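Local coordinates for SCARECROW-LIKE protein 7 (Oryza sativa Japonica Group, PDB 5HYZ) that probably acts as a plant transcription factor, binding DNA in vitro through its GRAS domain and contributing to resistance to environmental abiotic stress, at residues F45-A50 and A256-Y261; S52-C57 and A249-R254; S260-L265 and E290-A295; S268-M273 and P278-V283. All coordinates share one frame; numbering follows the deposited sequence.

Interaction 1: residues F45-A50 and A256-Y261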
loop_
_atom_site.group_PDB
_atom_site.type_symbol
_atom_site.label_atom_id
_atom_site.label_comp_id
_atom_site.label_asym_id
_atom_site.label_seq_id
_atom_site.Cartn_x
_atom_site.Cartn_y
_atom_site.Cartn_z
ATOM N N PHE A 45 -0.208 2.746 -31.064
ATOM C CA PHE A 45 -0.272 1.371 -31.551
ATOM C C PHE A 45 -1.662 0.751 -31.388
ATOM O O PHE A 45 -2.246 0.221 -32.358
ATOM C CB PHE A 45 0.804 0.519 -30.843
ATOM C CG PHE A 45 0.739 -0.950 -31.195
ATOM C CD1 PHE A 45 1.472 -1.446 -32.268
ATOM C CD2 PHE A 45 -0.049 -1.819 -30.470
ATOM C CE1 PHE A 45 1.408 -2.796 -32.614
ATOM C CE2 PHE A 45 -0.127 -3.194 -30.799
ATOM C CZ PHE A 45 0.617 -3.679 -31.887
ATOM N N TYR A 46 -2.221 0.826 -30.168
ATOM C CA TYR A 46 -3.509 0.166 -29.967
ATOM C C TYR A 46 -4.642 0.919 -30.656
ATOM O O TYR A 46 -5.575 0.306 -31.184
ATOM C CB TYR A 46 -3.796 0.010 -28.473
ATOM C CG TYR A 46 -2.764 -0.917 -27.871
ATOM C CD1 TYR A 46 -2.828 -2.297 -28.114
ATOM C CD2 TYR A 46 -1.714 -0.425 -27.098
ATOM C CE1 TYR A 46 -1.879 -3.162 -27.586
ATOM C CE2 TYR A 46 -0.766 -1.282 -26.580
ATOM C CZ TYR A 46 -0.851 -2.643 -26.846
ATOM O OH TYR A 46 0.112 -3.474 -26.327
ATOM N N PHE A 47 -4.572 2.253 -30.653
ATOM C CA PHE A 47 -5.627 3.008 -31.361
ATOM C C PHE A 47 -5.585 2.853 -32.875
ATOM O O PHE A 47 -6.610 2.789 -33.512
ATOM C CB PHE A 47 -5.544 4.489 -30.989
ATOM C CG PHE A 47 -6.359 4.824 -29.783
ATOM C CD1 PHE A 47 -5.892 4.516 -28.500
ATOM C CD2 PHE A 47 -7.592 5.426 -29.921
ATOM C CE1 PHE A 47 -6.658 4.842 -27.366
ATOM C CE2 PHE A 47 -8.386 5.705 -28.799
ATOM C CZ PHE A 47 -7.897 5.421 -27.513
ATOM N N ALA A 48 -4.405 2.806 -33.450
ATOM C CA ALA A 48 -4.290 2.652 -34.899
ATOM C C ALA A 48 -4.740 1.290 -35.309
ATOM O O ALA A 48 -5.328 1.110 -36.363
ATOM C CB ALA A 48 -2.844 2.896 -35.338
ATOM N N ASP A 49 -4.480 0.301 -34.458
ATOM C CA ASP A 49 -5.008 -1.037 -34.711
ATOM C C ASP A 49 -6.533 -1.062 -34.723
ATOM O O ASP A 49 -7.179 -1.677 -35.600
ATOM C CB ASP A 49 -4.459 -2.000 -33.660
ATOM C CG ASP A 49 -4.738 -3.460 -33.994
ATOM O OD1 ASP A 49 -3.914 -4.061 -34.708
ATOM O OD2 ASP A 49 -5.780 -3.995 -33.559
ATOM N N ALA A 50 -7.127 -0.408 -33.722
ATOM C CA ALA A 50 -8.574 -0.395 -33.662
ATOM C C ALA A 50 -9.144 0.350 -34.872
ATOM O O ALA A 50 -10.179 -0.067 -35.415
ATOM C CB ALA A 50 -9.065 0.274 -32.334
ATOM N N ALA A 256 -11.738 10.874 -29.730
ATOM C CA ALA A 256 -10.973 11.873 -29.008
ATOM C C ALA A 256 -10.990 11.711 -27.451
ATOM O O ALA A 256 -9.968 11.857 -26.786
ATOM C CB ALA A 256 -11.479 13.284 -29.379
ATOM N N ASN A 257 -12.177 11.409 -26.919
ATOM C CA ASN A 257 -12.352 11.231 -25.471
ATOM C C ASN A 257 -11.489 10.049 -24.983
ATOM O O ASN A 257 -10.778 10.107 -23.982
ATOM C CB ASN A 257 -13.839 10.960 -25.184
ATOM C CG ASN A 257 -14.731 12.187 -25.424
ATOM O OD1 ASN A 257 -14.222 13.273 -25.638
ATOM N ND2 ASN A 257 -16.058 11.998 -25.433
ATOM N N ALA A 258 -11.613 8.944 -25.710
ATOM C CA ALA A 258 -10.879 7.724 -25.381
ATOM C C ALA A 258 -9.384 7.961 -25.478
ATOM O O ALA A 258 -8.633 7.536 -24.611
ATOM C CB ALA A 258 -11.339 6.525 -26.307
ATOM N N LEU A 259 -8.942 8.646 -26.529
ATOM C CA LEU A 259 -7.500 8.864 -26.697
ATOM C C LEU A 259 -6.918 9.672 -25.550
ATOM O O LEU A 259 -5.872 9.355 -25.016
ATOM C CB LEU A 259 -7.196 9.557 -28.030
ATOM C CG LEU A 259 -5.708 9.559 -28.383
ATOM C CD1 LEU A 259 -5.229 8.133 -28.712
ATOM C CD2 LEU A 259 -5.505 10.500 -29.553
ATOM N N SER A 260 -7.638 10.707 -25.128
ATOM C CA SER A 260 -7.146 11.514 -24.010
ATOM C C SER A 260 -7.119 10.737 -22.664
ATOM O O SER A 260 -6.135 10.753 -21.888
ATOM C CB SER A 260 -8.028 12.760 -23.878
ATOM O OG SER A 260 -7.759 13.353 -22.627
ATOM N N TYR A 261 -8.215 10.028 -22.410
ATOM C CA TYR A 261 -8.316 9.171 -21.225
ATOM C C TYR A 261 -7.198 8.099 -21.150
ATOM O O TYR A 261 -6.444 7.954 -20.150
ATOM C CB TYR A 261 -9.702 8.537 -21.234
ATOM C CG TYR A 261 -9.941 7.491 -20.180
ATOM C CD1 TYR A 261 -10.130 7.818 -18.818
ATOM C CD2 TYR A 261 -10.012 6.186 -20.541
ATOM C CE1 TYR A 261 -10.334 6.791 -17.886
ATOM C CE2 TYR A 261 -10.245 5.193 -19.623
ATOM C CZ TYR A 261 -10.394 5.500 -18.318
ATOM O OH TYR A 261 -10.610 4.384 -17.532
#

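Interaction 2: residues S52-C57 and A249-R254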
loop_
_atom_site.group_PDB
_atom_site.type_symbol
_atom_site.label_atom_id
_atom_site.label_comp_id
_atom_site.label_asym_id
_atom_site.label_seq_id
_atom_site.Cartn_x
_atom_site.Cartn_y
_atom_site.Cartn_z
ATOM N N SER A 52 -7.833 0.665 -37.826
ATOM C CA SER A 52 -7.743 -0.270 -38.970
ATOM C C SER A 52 -8.851 -1.269 -38.988
ATOM O O SER A 52 -9.464 -1.477 -40.015
ATOM C CB SER A 52 -6.435 -1.068 -38.968
ATOM O OG SER A 52 -5.333 -0.217 -39.009
ATOM N N ARG A 53 -9.087 -1.929 -37.864
ATOM C CA ARG A 53 -10.167 -2.905 -37.817
ATOM C C ARG A 53 -11.534 -2.300 -38.136
ATOM O O ARG A 53 -12.344 -2.900 -38.841
ATOM C CB ARG A 53 -10.234 -3.575 -36.446
ATOM C CG ARG A 53 -9.160 -4.596 -36.187
ATOM C CD ARG A 53 -9.387 -5.236 -34.823
ATOM N NE ARG A 53 -8.901 -6.611 -34.777
ATOM C CZ ARG A 53 -7.720 -6.973 -34.280
ATOM N NH1 ARG A 53 -6.899 -6.055 -33.784
ATOM N NH2 ARG A 53 -7.356 -8.252 -34.283
ATOM N N ARG A 54 -11.793 -1.112 -37.599
ATOM C CA ARG A 54 -13.029 -0.396 -37.940
ATOM C C ARG A 54 -13.169 -0.215 -39.464
ATOM O O ARG A 54 -14.220 -0.472 -40.035
ATOM C CB ARG A 54 -13.056 0.994 -37.255
ATOM C CG ARG A 54 -14.413 1.712 -37.412
ATOM C CD ARG A 54 -14.341 3.059 -36.738
ATOM N NE ARG A 54 -15.554 3.852 -36.941
ATOM C CZ ARG A 54 -16.691 3.737 -36.258
ATOM N NH1 ARG A 54 -16.842 2.856 -35.283
ATOM N NH2 ARG A 54 -17.699 4.566 -36.543
ATOM N N LEU A 55 -12.099 0.242 -40.098
ATOM C CA LEU A 55 -12.128 0.485 -41.540
ATOM C C LEU A 55 -12.262 -0.805 -42.320
ATOM O O LEU A 55 -12.939 -0.838 -43.332
ATOM C CB LEU A 55 -10.878 1.244 -41.957
ATOM C CG LEU A 55 -10.917 2.651 -41.407
ATOM C CD1 LEU A 55 -9.720 3.474 -41.807
ATOM C CD2 LEU A 55 -12.216 3.303 -41.848
ATOM N N ALA A 56 -11.658 -1.882 -41.826
ATOM C CA ALA A 56 -11.699 -3.143 -42.548
ATOM C C ALA A 56 -13.094 -3.752 -42.497
ATOM O O ALA A 56 -13.553 -4.377 -43.454
ATOM C CB ALA A 56 -10.681 -4.110 -41.971
ATOM N N CYS A 57 -13.789 -3.591 -41.372
ATOM C CA CYS A 57 -15.118 -4.195 -41.284
ATOM C C CYS A 57 -16.172 -3.411 -42.058
ATOM O O CYS A 57 -17.165 -3.982 -42.513
ATOM C CB CYS A 57 -15.527 -4.363 -39.825
ATOM S SG CYS A 57 -14.409 -5.511 -38.981
ATOM N N ALA A 249 -21.955 9.409 -27.372
ATOM C CA ALA A 249 -21.258 10.347 -28.234
ATOM C C ALA A 249 -20.970 9.636 -29.593
ATOM O O ALA A 249 -20.928 8.393 -29.669
ATOM C CB ALA A 249 -19.992 10.830 -27.598
ATOM N N GLY A 250 -20.801 10.416 -30.653
ATOM C CA GLY A 250 -20.554 9.822 -31.962
ATOM C C GLY A 250 -19.089 9.434 -32.060
ATOM O O GLY A 250 -18.281 9.738 -31.162
ATOM N N PHE A 251 -18.737 8.770 -33.156
ATOM C CA PHE A 251 -17.400 8.190 -33.275
ATOM C C PHE A 251 -16.275 9.190 -33.137
ATOM O O PHE A 251 -15.325 8.928 -32.421
ATOM C CB PHE A 251 -17.231 7.454 -34.610
ATOM C CG PHE A 251 -15.806 7.080 -34.889
ATOM C CD1 PHE A 251 -15.232 5.998 -34.227
ATOM C CD2 PHE A 251 -15.032 7.818 -35.786
ATOM C CE1 PHE A 251 -13.872 5.643 -34.471
ATOM C CE2 PHE A 251 -13.698 7.473 -36.030
ATOM C CZ PHE A 251 -13.136 6.367 -35.375
ATOM N N VAL A 252 -16.317 10.339 -33.806
ATOM C CA VAL A 252 -15.151 11.227 -33.717
ATOM C C VAL A 252 -14.910 11.766 -32.282
ATOM O O VAL A 252 -13.760 11.838 -31.784
ATOM C CB VAL A 252 -15.279 12.430 -34.688
ATOM C CG1 VAL A 252 -14.226 13.480 -34.408
ATOM C CG2 VAL A 252 -15.215 11.952 -36.158
ATOM N N ASP A 253 -16.003 12.120 -31.602
ATOM C CA ASP A 253 -15.906 12.520 -30.184
ATOM C C ASP A 253 -15.457 11.372 -29.285
ATOM O O ASP A 253 -14.638 11.590 -28.383
ATOM C CB ASP A 253 -17.248 13.055 -29.663
ATOM C CG ASP A 253 -17.590 14.419 -30.227
ATOM O OD1 ASP A 253 -16.675 15.250 -30.300
ATOM O OD2 ASP A 253 -18.757 14.647 -30.600
ATOM N N ARG A 254 -15.974 10.163 -29.515
ATOM C CA ARG A 254 -15.576 9.022 -28.663
ATOM C C ARG A 254 -14.130 8.747 -28.840
ATOM O O ARG A 254 -13.439 8.437 -27.884
ATOM C CB ARG A 254 -16.306 7.710 -28.969
ATOM C CG ARG A 254 -17.762 7.603 -28.567
ATOM C CD ARG A 254 -18.189 6.147 -28.426
ATOM N NE ARG A 254 -17.799 5.246 -29.535
ATOM C CZ ARG A 254 -18.400 5.207 -30.726
ATOM N NH1 ARG A 254 -19.408 6.037 -31.018
ATOM N NH2 ARG A 254 -17.994 4.335 -31.643
#

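Interaction 3: residues S260-L265 and E290-A295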
loop_
_atom_site.group_PDB
_atom_site.type_symbol
_atom_site.label_atom_id
_atom_site.label_comp_id
_atom_site.label_asym_id
_atom_site.label_seq_id
_atom_site.Cartn_x
_atom_site.Cartn_y
_atom_site.Cartn_z
ATOM N N SER A 260 -7.638 10.707 -25.128
ATOM C CA SER A 260 -7.146 11.514 -24.010
ATOM C C SER A 260 -7.119 10.737 -22.664
ATOM O O SER A 260 -6.135 10.753 -21.888
ATOM C CB SER A 260 -8.028 12.760 -23.878
ATOM O OG SER A 260 -7.759 13.353 -22.627
ATOM N N TYR A 261 -8.215 10.028 -22.410
ATOM C CA TYR A 261 -8.316 9.171 -21.225
ATOM C C TYR A 261 -7.198 8.099 -21.150
ATOM O O TYR A 261 -6.444 7.954 -20.150
ATOM C CB TYR A 261 -9.702 8.537 -21.234
ATOM C CG TYR A 261 -9.941 7.491 -20.180
ATOM C CD1 TYR A 261 -10.130 7.818 -18.818
ATOM C CD2 TYR A 261 -10.012 6.186 -20.541
ATOM C CE1 TYR A 261 -10.334 6.791 -17.886
ATOM C CE2 TYR A 261 -10.245 5.193 -19.623
ATOM C CZ TYR A 261 -10.394 5.500 -18.318
ATOM O OH TYR A 261 -10.610 4.384 -17.532
ATOM N N TYR A 262 -7.063 7.329 -22.230
ATOM C CA TYR A 262 -6.047 6.282 -22.226
ATOM C C TYR A 262 -4.626 6.867 -22.254
ATOM O O TYR A 262 -3.699 6.247 -21.749
ATOM C CB TYR A 262 -6.304 5.294 -23.397
ATOM C CG TYR A 262 -7.378 4.304 -22.984
ATOM C CD1 TYR A 262 -7.102 3.313 -22.041
ATOM C CD2 TYR A 262 -8.692 4.421 -23.463
ATOM C CE1 TYR A 262 -8.101 2.465 -21.601
ATOM C CE2 TYR A 262 -9.663 3.568 -23.062
ATOM C CZ TYR A 262 -9.355 2.588 -22.105
ATOM O OH TYR A 262 -10.329 1.749 -21.645
ATOM N N ARG A 263 -4.444 8.061 -22.811
ATOM C CA ARG A 263 -3.114 8.688 -22.727
ATOM C C ARG A 263 -2.701 8.858 -21.264
ATOM O O ARG A 263 -1.594 8.478 -20.870
ATOM C CB ARG A 263 -3.091 10.058 -23.423
ATOM C CG ARG A 263 -1.662 10.621 -23.524
ATOM C CD ARG A 263 -1.590 12.095 -23.887
ATOM N NE ARG A 263 -2.087 12.953 -22.813
ATOM C CZ ARG A 263 -2.141 14.287 -22.872
ATOM N NH1 ARG A 263 -1.716 14.948 -23.958
ATOM N NH2 ARG A 263 -2.625 14.964 -21.834
ATOM N N SER A 264 -3.623 9.367 -20.445
ATOM C CA SER A 264 -3.310 9.473 -19.000
ATOM C C SER A 264 -3.023 8.113 -18.358
ATOM O O SER A 264 -2.013 7.981 -17.627
ATOM C CB SER A 264 -4.457 10.181 -18.243
ATOM O OG SER A 264 -4.742 11.401 -18.880
ATOM N N LEU A 265 -3.872 7.098 -18.610
ATOM C CA LEU A 265 -3.598 5.758 -18.064
ATOM C C LEU A 265 -2.217 5.194 -18.481
ATOM O O LEU A 265 -1.449 4.625 -17.656
ATOM C CB LEU A 265 -4.652 4.727 -18.490
ATOM C CG LEU A 265 -6.006 4.867 -17.789
ATOM C CD1 LEU A 265 -7.005 3.932 -18.429
ATOM C CD2 LEU A 265 -5.816 4.558 -16.289
ATOM N N GLU A 290 -8.014 -4.094 -25.523
ATOM C CA GLU A 290 -9.345 -4.630 -25.798
ATOM C C GLU A 290 -10.452 -3.584 -25.580
ATOM O O GLU A 290 -11.408 -3.506 -26.352
ATOM C CB GLU A 290 -9.628 -5.850 -24.918
ATOM C CG GLU A 290 -8.747 -7.030 -25.311
ATOM C CD GLU A 290 -9.138 -7.537 -26.691
ATOM O OE1 GLU A 290 -10.219 -8.154 -26.783
ATOM O OE2 GLU A 290 -8.414 -7.234 -27.669
ATOM N N ARG A 291 -10.333 -2.789 -24.513
ATOM C CA ARG A 291 -11.333 -1.740 -24.269
ATOM C C ARG A 291 -11.341 -0.712 -25.390
ATOM O O ARG A 291 -12.408 -0.232 -25.830
ATOM C CB ARG A 291 -11.066 -1.055 -22.928
ATOM C CG ARG A 291 -11.416 -2.014 -21.769
ATOM C CD ARG A 291 -10.885 -1.502 -20.426
ATOM N NE ARG A 291 -11.170 -2.503 -19.376
ATOM C CZ ARG A 291 -10.949 -2.313 -18.079
ATOM N NH1 ARG A 291 -10.418 -1.171 -17.654
ATOM N NH2 ARG A 291 -11.241 -3.286 -17.219
ATOM N N ILE A 292 -10.148 -0.379 -25.845
ATOM C CA ILE A 292 -9.993 0.558 -26.972
ATOM C C ILE A 292 -10.684 -0.031 -28.218
ATOM O O ILE A 292 -11.428 0.660 -28.909
ATOM C CB ILE A 292 -8.494 0.842 -27.201
ATOM C CG1 ILE A 292 -7.948 1.722 -26.048
ATOM C CG2 ILE A 292 -8.226 1.606 -28.515
ATOM C CD1 ILE A 292 -6.404 1.659 -25.937
ATOM N N GLN A 293 -10.447 -1.320 -28.502
ATOM C CA GLN A 293 -11.148 -1.979 -29.599
ATOM C C GLN A 293 -12.663 -1.834 -29.479
ATOM O O GLN A 293 -13.383 -1.606 -30.475
ATOM C CB GLN A 293 -10.776 -3.478 -29.654
ATOM C CG GLN A 293 -9.338 -3.730 -30.038
ATOM C CD GLN A 293 -9.119 -3.597 -31.530
ATOM O OE1 GLN A 293 -10.080 -3.653 -32.304
ATOM N NE2 GLN A 293 -7.863 -3.396 -31.947
ATOM N N ARG A 294 -13.182 -1.968 -28.267
ATOM C CA ARG A 294 -14.613 -1.911 -28.107
ATOM C C ARG A 294 -15.136 -0.492 -28.332
ATOM O O ARG A 294 -16.212 -0.319 -28.891
ATOM C CB ARG A 294 -15.017 -2.449 -26.737
ATOM C CG ARG A 294 -14.515 -3.859 -26.574
ATOM C CD ARG A 294 -15.213 -4.658 -25.528
ATOM N NE ARG A 294 -14.587 -5.975 -25.437
ATOM C CZ ARG A 294 -13.635 -6.304 -24.568
ATOM N NH1 ARG A 294 -13.197 -5.412 -23.671
ATOM N NH2 ARG A 294 -13.127 -7.534 -24.591
ATOM N N ALA A 295 -14.364 0.507 -27.949
ATOM C CA ALA A 295 -14.874 1.872 -27.982
ATOM C C ALA A 295 -14.763 2.512 -29.358
ATOM O O ALA A 295 -15.581 3.370 -29.704
ATOM C CB ALA A 295 -14.140 2.723 -26.985
HETATM O O HOH W 1 -10.170 1.399 -18.853
#

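Interaction 4: residues S268-M273 and P278-V283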
loop_
_atom_site.group_PDB
_atom_site.type_symbol
_atom_site.label_atom_id
_atom_site.label_comp_id
_atom_site.label_asym_id
_atom_site.label_seq_id
_atom_site.Cartn_x
_atom_site.Cartn_y
_atom_site.Cartn_z
ATOM N N SER A 268 0.588 6.927 -16.651
ATOM C CA SER A 268 0.732 6.463 -15.248
ATOM C C SER A 268 1.369 5.060 -15.166
ATOM O O SER A 268 2.069 4.738 -14.211
ATOM C CB SER A 268 -0.625 6.507 -14.550
ATOM O OG SER A 268 -1.454 5.456 -14.961
ATOM N N LEU A 269 1.161 4.222 -16.173
ATOM C CA LEU A 269 1.889 2.950 -16.179
ATOM C C LEU A 269 3.378 3.172 -16.412
ATOM O O LEU A 269 4.207 2.428 -15.879
ATOM C CB LEU A 269 1.358 1.997 -17.262
ATOM C CG LEU A 269 -0.006 1.340 -17.053
ATOM C CD1 LEU A 269 -0.197 0.173 -18.030
ATOM C CD2 LEU A 269 -0.156 0.878 -15.624
ATOM N N ASP A 270 3.701 4.161 -17.242
ATOM C CA ASP A 270 5.098 4.406 -17.626
ATOM C C ASP A 270 5.949 4.831 -16.455
ATOM O O ASP A 270 7.153 4.545 -16.395
ATOM C CB ASP A 270 5.190 5.505 -18.682
ATOM C CG ASP A 270 6.568 5.583 -19.323
ATOM O OD1 ASP A 270 7.071 4.527 -19.734
ATOM O OD2 ASP A 270 7.143 6.692 -19.396
ATOM N N VAL A 271 5.355 5.605 -15.556
ATOM C CA VAL A 271 6.152 6.061 -14.425
ATOM C C VAL A 271 6.341 4.911 -13.430
ATOM O O VAL A 271 7.313 4.887 -12.664
ATOM C CB VAL A 271 5.498 7.332 -13.765
ATOM C CG1 VAL A 271 6.176 7.694 -12.479
ATOM C CG2 VAL A 271 5.571 8.514 -14.714
ATOM N N ALA A 272 5.425 3.940 -13.452
ATOM C CA ALA A 272 5.405 2.882 -12.437
ATOM C C ALA A 272 6.209 1.626 -12.780
ATOM O O ALA A 272 6.736 0.956 -11.890
ATOM C CB ALA A 272 3.924 2.484 -12.135
HETATM N N MSE A 273 6.297 1.283 -14.062
HETATM C CA MSE A 273 6.902 0.018 -14.460
HETATM C C MSE A 273 7.977 0.213 -15.533
HETATM O O MSE A 273 8.004 1.239 -16.210
HETATM C CB MSE A 273 5.820 -0.933 -14.960
HETATM C CG MSE A 273 4.769 -1.284 -13.905
HETATM SE SE MSE A 273 3.235 -2.190 -14.739
HETATM C CE MSE A 273 2.803 -0.772 -15.934
ATOM N N PRO A 278 6.959 -7.411 -19.102
ATOM C CA PRO A 278 5.913 -8.195 -19.759
ATOM C C PRO A 278 4.521 -7.987 -19.136
ATOM O O PRO A 278 3.504 -8.025 -19.857
ATOM C CB PRO A 278 6.381 -9.651 -19.559
ATOM C CG PRO A 278 7.332 -9.602 -18.430
ATOM C CD PRO A 278 8.002 -8.266 -18.511
ATOM N N GLU A 279 4.493 -7.789 -17.816
ATOM C CA GLU A 279 3.256 -7.570 -17.068
ATOM C C GLU A 279 2.572 -6.291 -17.570
ATOM O O GLU A 279 1.336 -6.233 -17.759
ATOM C CB GLU A 279 3.549 -7.463 -15.563
ATOM C CG GLU A 279 3.916 -8.790 -14.886
ATOM C CD GLU A 279 5.330 -9.310 -15.219
ATOM O OE1 GLU A 279 6.268 -8.495 -15.451
ATOM O OE2 GLU A 279 5.493 -10.557 -15.239
ATOM N N ARG A 280 3.403 -5.280 -17.766
ATOM C CA ARG A 280 2.940 -4.010 -18.298
ATOM C C ARG A 280 2.277 -4.165 -19.674
ATOM O O ARG A 280 1.187 -3.638 -19.911
ATOM C CB ARG A 280 4.087 -3.054 -18.379
ATOM C CG ARG A 280 3.730 -1.788 -19.084
ATOM C CD ARG A 280 4.860 -0.847 -19.037
ATOM N NE ARG A 280 4.587 0.327 -19.834
ATOM C CZ ARG A 280 5.422 1.348 -19.939
ATOM N NH1 ARG A 280 6.585 1.323 -19.293
ATOM N NH2 ARG A 280 5.101 2.392 -20.686
ATOM N N VAL A 281 2.909 -4.934 -20.565
ATOM C CA VAL A 281 2.336 -5.171 -21.892
ATOM C C VAL A 281 1.044 -5.939 -21.803
ATOM O O VAL A 281 0.113 -5.680 -22.564
ATOM C CB VAL A 281 3.322 -5.938 -22.815
ATOM C CG1 VAL A 281 2.745 -6.041 -24.206
ATOM C CG2 VAL A 281 4.578 -5.229 -22.877
ATOM N N ARG A 282 0.961 -6.887 -20.880
ATOM C CA ARG A 282 -0.265 -7.624 -20.721
ATOM C C ARG A 282 -1.393 -6.631 -20.402
ATOM O O ARG A 282 -2.469 -6.718 -20.960
ATOM C CB ARG A 282 -0.163 -8.686 -19.608
ATOM C CG ARG A 282 -1.402 -9.583 -19.526
ATOM C CD ARG A 282 -1.280 -10.677 -18.455
ATOM N NE ARG A 282 -0.065 -11.460 -18.669
ATOM C CZ ARG A 282 1.060 -11.321 -17.968
ATOM N NH1 ARG A 282 1.120 -10.436 -16.981
ATOM N NH2 ARG A 282 2.124 -12.076 -18.239
ATOM N N VAL A 283 -1.136 -5.703 -19.487
ATOM C CA VAL A 283 -2.188 -4.747 -19.149
ATOM C C VAL A 283 -2.572 -3.895 -20.362
ATOM O O VAL A 283 -3.758 -3.749 -20.696
ATOM C CB VAL A 283 -1.734 -3.819 -17.998
ATOM C CG1 VAL A 283 -2.760 -2.668 -17.793
ATOM C CG2 VAL A 283 -1.575 -4.651 -16.723
HETATM O O HOH W 2 8.869 2.884 -17.785
#

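Interaction 1: residues F45-A50 and A256-Y261
Phe47 reaches from helix 39-57 to helix 251-272 and lays its ring against Leu259, and this one aromatic side chain makes the whole crossing. The tight part is the methyl CD1 of Leu259, which sits almost exactly over the middle of one ring face: it lies 3.6 Å from the ring centroid and only 8° off the normal, a CH-pi contact. CG of Leu259 stands beside its own carbonyl carbon (chi1 -169°), and the branch leans back over the ring although its CB sets out at a slant to the partner helix. The far end of the ring rests against the helix backbone, Phe47 CZ coming within 3.5 Å of Leu259 N. At the ring edge, and in its plane, the methyl CB of Ala258 stands 3.8 Å from Phe47 CZ. The looser side is partly exposed: Ala256 and Ser260 turn their CB atoms away from the contact, and Asp49 takes no part, forming a salt bridge with Arg53. Elsewhere Phe47 meets Phe255 edge-to-face and touches Leu8 of helix 3-16 and Ile292 of helix 278-296. Such interlocking of apolar side chains from several helices is typical of a helix-bundle core, here that of the GRAS domain beside its Rossmann-like part.

Interaction 2: residues S52-C57 and A249-R254
Arg54 and Phe251 meet as a flat stack of guanidinium on ring. Their planes are 6° apart and their centres 3.9 Å, with Arg54 CZ displaced 32° from the ring normal, so the cation-pi contact is off-centre. The closest pair is Arg54 CZ and Phe251 CD1 at 3.4 Å. An extended arginine chain, leaving with CG anti to the backbone N (chi1 -172°), also brings Arg54 CD to 3.5 Å from Phe251 CE1, while the two side chains run past one another in opposite senses.

The charged interactions lie at the far end. Arg54 NH1 stands 4.1 Å from Arg254 NH2, and both nitrogens form salt bridges to Glu300, whose carboxylate would offset the two positive charges. Hydrogen bonds hold Arg254 in place: its NH1 donates to Ala249 O at 3.1 Å, nearly within the guanidinium plane, and its NE donates to Ala295 O. A partly buried aromatic-arginine stack backed by a shared carboxylate thus joins helix 39-57 to the start of helix 251-272, at the outer end of the GRAS helix bundle.

Interaction 3: residues S260-L265 and E290-A295
Tyr262 of helix 251-272 carries the direct contact, meeting Ile292 with its ring and Arg291 with its hydroxyl. The residue before it, Tyr261, packs CD2 over one face of the Tyr262 ring and reaches the other helix through water 1, which lies 3.3 Å from Tyr261 OH, at the edge of the Tyr261 ring and in its plane. At Tyr262 itself the opposite ring face is roofed by Ile292, whose CG1 is 3.9 Å from the ring centroid and 16° off the normal, a CH-pi contact shifted toward the rim; the ring is thus sandwiched. Ile292 can do this because its CG1 lies anti to the carbonyl carbon (chi1 -71°), which swings the longer branch toward the tyrosine. At the phenol end, Tyr262 OH presses on the aliphatic root of Arg291, 3.2 Å from Arg291 CB, with the arginine crossing at roughly a right angle. The same hydroxyl hydrogen-bonds to water 1 at 2.8 Å, and the water accepts from Arg291 NH1, also at 2.8 Å and in the guanidinium plane. The chemistry is therefore divided: an apolar ring contact packs the two helices side by side here, while one water links both phenol hydroxyls to Arg291 NH1, which also has a weak bond to Tyr242 OH.

Interaction 4: residues S268-M273 and P278-V283
This contact is a helical hairpin: helix 251-272 ends, the chain turns within a few residues, and helix 278-296 runs back. The short axes are 171° apart in direction and 11.1 Å apart at their closest approach. Arg280 carries most of it. Its fully extended chain spans the gap and puts both terminal nitrogens on one oxygen of Asp270. Arg280 NH2 donates to Asp270 OD1 at 3.1 Å and 147°, and Arg280 NH1 reaches the same atom at 3.3 Å and 137°. Both approach OD1 on its anti side, NH2 from out of the carboxylate plane, so the salt bridge is end-on but bent. Arg275 in the turn also pairs with Asp270 OD1, and Glu284 pairs with Arg280 NE, extending the ionic network at both ends. Alongside the aliphatic part of Arg280, selenomethionine Met273 folds back at its last torsion and lays its CE 3.4 Å from Arg280 CG, covering that stem. Farther from the turn, Leu269 CD1 meets Val283 CG1 at 3.8 Å, where Leu83 and Thr82 of helix 74-86 flank the pair. A salt bridge beside the turn with apolar packing along the stems thus closes the tip of this antiparallel pair, which lies in the predicted PFYRE region and packs against helix 74-86 in the helical part of the GRAS domain.

Overall arrangement
Helix 251-272 runs through all four contacts, meeting helix 39-57 in interactions 1 and 2 and helix 278-296 in interactions 3 and 4. Interactions 1 and 3 are the buried middle, with centres about 5 Å apart, and join directly where Phe47 CE1 packs on Ile292 CD1 at 3.5 Å; both rest on an aliphatic group over an aromatic face. Toward the ends the chemistry turns ionic. Interaction 2, partly buried and farthest from the chain centre, uses a cation-pi stack, whereas interaction 4, also buried, combines a salt bridge with apolar packing at the turn. These two ends lie about 26 Å apart between centres and do not touch.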